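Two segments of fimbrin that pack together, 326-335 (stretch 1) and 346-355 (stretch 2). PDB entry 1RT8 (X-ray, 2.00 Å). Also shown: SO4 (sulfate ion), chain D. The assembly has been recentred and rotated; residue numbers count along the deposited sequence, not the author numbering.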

# COMPACT_ATOMS: atom_id res chain seq x y z
N ASN A 326 -0.97 -16.97 21.34
CA ASN A 326 -0.36 -17.83 22.35
C ASN A 326 0.47 -18.96 21.77
O ASN A 326 0.52 -20.06 22.34
N THR A 327 1.13 -18.72 20.64
CA THR A 327 1.96 -19.74 20.04
C THR A 327 3.40 -19.54 20.53
O THR A 327 4.11 -20.49 20.83
N VAL A 328 3.79 -18.27 20.63
CA VAL A 328 5.14 -17.93 21.04
C VAL A 328 5.34 -17.59 22.52
O VAL A 328 4.60 -16.79 23.09
N ASN A 329 6.34 -18.21 23.12
CA ASN A 329 6.69 -17.93 24.50
C ASN A 329 7.74 -16.84 24.41
O ASN A 329 8.93 -17.12 24.26
N TRP A 330 7.31 -15.59 24.49
CA TRP A 330 8.25 -14.48 24.38
C TRP A 330 9.32 -14.38 25.46
O TRP A 330 10.24 -13.56 25.34
N LYS A 331 9.23 -15.20 26.50
CA LYS A 331 10.23 -15.17 27.56
C LYS A 331 11.47 -15.89 27.04
O LYS A 331 12.55 -15.79 27.63
N LYS A 332 11.31 -16.61 25.94
CA LYS A 332 12.41 -17.35 25.33
C LYS A 332 12.97 -16.63 24.11
O LYS A 332 13.90 -17.12 23.47
N VAL A 333 12.42 -15.46 23.81
CA VAL A 333 12.84 -14.67 22.65
C VAL A 333 13.78 -13.51 22.99
O VAL A 333 13.59 -12.82 23.99
N ASN A 334 14.79 -13.30 22.14
CA ASN A 334 15.74 -12.21 22.33
C ASN A 334 15.18 -10.95 21.66
O ASN A 334 14.80 -10.99 20.49
N LYS A 335 15.14 -9.86 22.41
CA LYS A 335 14.60 -8.59 21.92
C LYS A 335 15.61 -7.76 21.14
O LYS A 335 16.82 -7.88 21.33
N PHE A 346 24.33 -14.83 17.56
CA PHE A 346 23.83 -16.03 18.23
C PHE A 346 22.41 -15.81 18.75
O PHE A 346 21.62 -16.75 18.82
N LYS A 347 22.07 -14.57 19.10
CA LYS A 347 20.73 -14.28 19.57
C LYS A 347 19.71 -14.33 18.42
O LYS A 347 18.59 -14.82 18.60
N ALA A 348 20.09 -13.83 17.25
CA ALA A 348 19.18 -13.86 16.11
C ALA A 348 18.98 -15.30 15.65
O ALA A 348 17.88 -15.69 15.24
N VAL A 349 20.04 -16.10 15.72
CA VAL A 349 19.97 -17.50 15.33
C VAL A 349 19.06 -18.27 16.27
O VAL A 349 18.32 -19.16 15.83
N GLU A 350 19.09 -17.95 17.56
CA GLU A 350 18.22 -18.61 18.51
C GLU A 350 16.78 -18.26 18.13
O GLU A 350 15.91 -19.13 18.06
N ASN A 351 16.53 -16.97 17.88
CA ASN A 351 15.20 -16.52 17.50
C ASN A 351 14.73 -17.21 16.23
O ASN A 351 13.59 -17.64 16.14
N CYS A 352 15.62 -17.34 15.25
CA CYS A 352 15.25 -17.98 14.00
C CYS A 352 15.10 -19.50 14.14
O CYS A 352 14.25 -20.09 13.48
N ASN A 353 15.91 -20.12 14.98
CA ASN A 353 15.80 -21.57 15.19
C ASN A 353 14.42 -21.87 15.79
O ASN A 353 13.78 -22.86 15.46
N TYR A 354 13.98 -20.98 16.67
CA TYR A 354 12.69 -21.11 17.33
C TYR A 354 11.57 -20.93 16.29
O TYR A 354 10.61 -21.69 16.26
N ALA A 355 11.72 -19.93 15.43
CA ALA A 355 10.72 -19.67 14.40
C ALA A 355 10.56 -20.88 13.49
O ALA A 355 9.44 -21.24 13.11

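This is a small, largely polar contact in which a loop without regular structure is tied to one side of a helix by asparagine hydrogen bonds and a single tyrosine. It buries 407 Å² in all, and N334 and Y354 supply the largest shares.

N334 points toward the helix with chi1 m. Its ND2 donates to K347 O at 3.1 Å and to E350 OE1 at 3.0 Å. The K347 carbonyl also accepts the helical bond from N351 N, at 3.1 Å, so it serves both the helix and the loop. K347 and E350, both chi1 m, point toward the loop. Water 2 adds a second link, donating to N334 OD1 and E350 OE1, each at 3.0 Å.

The backbone of N334 is read by N351. The CA-to-CB bond of N351 points sideways, but with chi1 m the end of the side chain comes nearer the loop. N334 N donates to N351 OD1 at 2.9 Å, and N351 ND2 donates to N334 O at 2.8 Å. One amide thus satisfies both polar backbone atoms of one residue. Water 1 donates to N351 OD1 and K332 O, each at 2.6 Å, and so bridges the stretches again.

Y354, chi1 t, points toward the loop. Its OH accepts from N329 N at 3.0 Å, with a nearly straight angle of 175°. The ring meets two valines, both chi1 t and both sideways. V333 CG2 lies at the ring edge, 4.0 Å from Y354 CE2. V328 CG1 is 3.7 Å from the same Y354 CE2. These are the apolar part of the contact.

A348 and V349 point away from the loop. A sulfate, probably from the crystallisation liquor, accepts from N353 ND2 at its O3 atom, at 3.2 Å; N353 itself does not touch the loop.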

# COMPACT_ATOMS: atom_id res chain seq x y z
CB ASN A 326 -1.42 -18.42 23.28
CG ASN A 326 -2.06 -17.38 24.16
OD1 ASN A 326 -1.38 -16.51 24.72
ND2 ASN A 326 -3.38 -17.47 24.31
CB THR A 327 1.95 -19.66 18.49
OG1 THR A 327 0.67 -20.08 18.01
CG2 THR A 327 3.04 -20.55 17.90
CB VAL A 328 5.65 -16.73 20.20
CG1 VAL A 328 7.09 -16.41 20.56
CG2 VAL A 328 5.53 -17.07 18.72
CB ASN A 329 7.30 -19.15 25.18
CG ASN A 329 7.74 -18.88 26.61
OD1 ASN A 329 8.17 -19.78 27.32
ND2 ASN A 329 7.62 -17.62 27.04
CB TRP A 330 7.48 -13.17 24.27
CG TRP A 330 6.68 -13.13 23.00
CD1 TRP A 330 5.38 -13.53 22.83
CD2 TRP A 330 7.15 -12.72 21.71
NE1 TRP A 330 5.02 -13.40 21.51
CE2 TRP A 330 6.08 -12.90 20.80
CE3 TRP A 330 8.36 -12.22 21.24
CZ2 TRP A 330 6.20 -12.59 19.44
CZ3 TRP A 330 8.48 -11.91 19.89
CH2 TRP A 330 7.41 -12.11 19.01
CB LYS A 331 9.71 -15.86 28.82
CG LYS A 331 8.56 -15.12 29.51
CD LYS A 331 8.08 -15.86 30.76
CE LYS A 331 6.88 -15.15 31.38
NZ LYS A 331 6.37 -15.85 32.60
CB LYS A 332 11.93 -18.75 24.92
CG LYS A 332 11.45 -19.62 26.08
CD LYS A 332 10.90 -20.95 25.57
CE LYS A 332 10.31 -21.78 26.71
NZ LYS A 332 9.56 -22.98 26.22
CB VAL A 333 11.59 -14.10 21.93
CG1 VAL A 333 12.02 -13.18 20.79
CG2 VAL A 333 10.72 -15.23 21.42
CB ASN A 334 17.11 -12.55 21.72
CG ASN A 334 17.77 -13.74 22.39
OD1 ASN A 334 18.07 -13.70 23.58
ND2 ASN A 334 17.98 -14.81 21.64
CB LYS A 335 14.09 -7.75 23.10
CG LYS A 335 12.94 -8.38 23.88
CD LYS A 335 12.48 -7.41 24.97
CE LYS A 335 11.38 -8.00 25.83
NZ LYS A 335 10.98 -7.04 26.91
CB PHE A 346 24.78 -16.47 19.35
CG PHE A 346 24.68 -15.67 20.62
CD1 PHE A 346 23.91 -16.12 21.69
CD2 PHE A 346 25.40 -14.49 20.78
CE1 PHE A 346 23.86 -15.41 22.90
CE2 PHE A 346 25.35 -13.77 21.98
CZ PHE A 346 24.58 -14.24 23.04
CB LYS A 347 20.67 -12.91 20.26
CG LYS A 347 21.48 -12.87 21.54
CD LYS A 347 21.07 -11.72 22.44
CE LYS A 347 21.72 -11.88 23.81
NZ LYS A 347 21.23 -10.90 24.79
CB ALA A 348 19.74 -13.00 14.96
CB VAL A 349 21.37 -18.17 15.31
CG1 VAL A 349 21.24 -19.69 15.23
CG2 VAL A 349 22.16 -17.66 14.11
CB GLU A 350 18.53 -18.16 19.94
CG GLU A 350 19.90 -18.65 20.41
CD GLU A 350 20.26 -18.18 21.81
OE1 GLU A 350 19.60 -17.25 22.32
OE2 GLU A 350 21.23 -18.74 22.38
CB ASN A 351 15.18 -15.00 17.28
CG ASN A 351 15.12 -14.22 18.59
OD1 ASN A 351 15.00 -14.80 19.67
ND2 ASN A 351 15.17 -12.89 18.49
CB CYS A 352 16.25 -17.62 12.90
SG CYS A 352 16.14 -15.87 12.39
CB ASN A 353 16.88 -22.09 16.15
CG ASN A 353 18.26 -22.15 15.51
OD1 ASN A 353 18.39 -22.15 14.28
ND2 ASN A 353 19.29 -22.22 16.33
CB TYR A 354 12.59 -20.07 18.45
CG TYR A 354 11.35 -20.14 19.32
CD1 TYR A 354 10.70 -21.35 19.56
CD2 TYR A 354 10.84 -18.99 19.92
CE1 TYR A 354 9.56 -21.41 20.40
CE2 TYR A 354 9.72 -19.04 20.75
CZ TYR A 354 9.08 -20.25 20.98
OH TYR A 354 7.96 -20.28 21.78
CB ALA A 355 11.12 -18.44 13.59
S SO4 D . 21.12 -23.90 13.36
O1 SO4 D . 20.52 -22.62 12.54
O2 SO4 D . 22.17 -24.44 12.50
O3 SO4 D . 21.57 -23.52 14.53
O4 SO4 D . 20.01 -24.82 13.38
O HOH W 1 14.95 -17.03 21.09
O HOH W 2 20.40 -15.32 24.42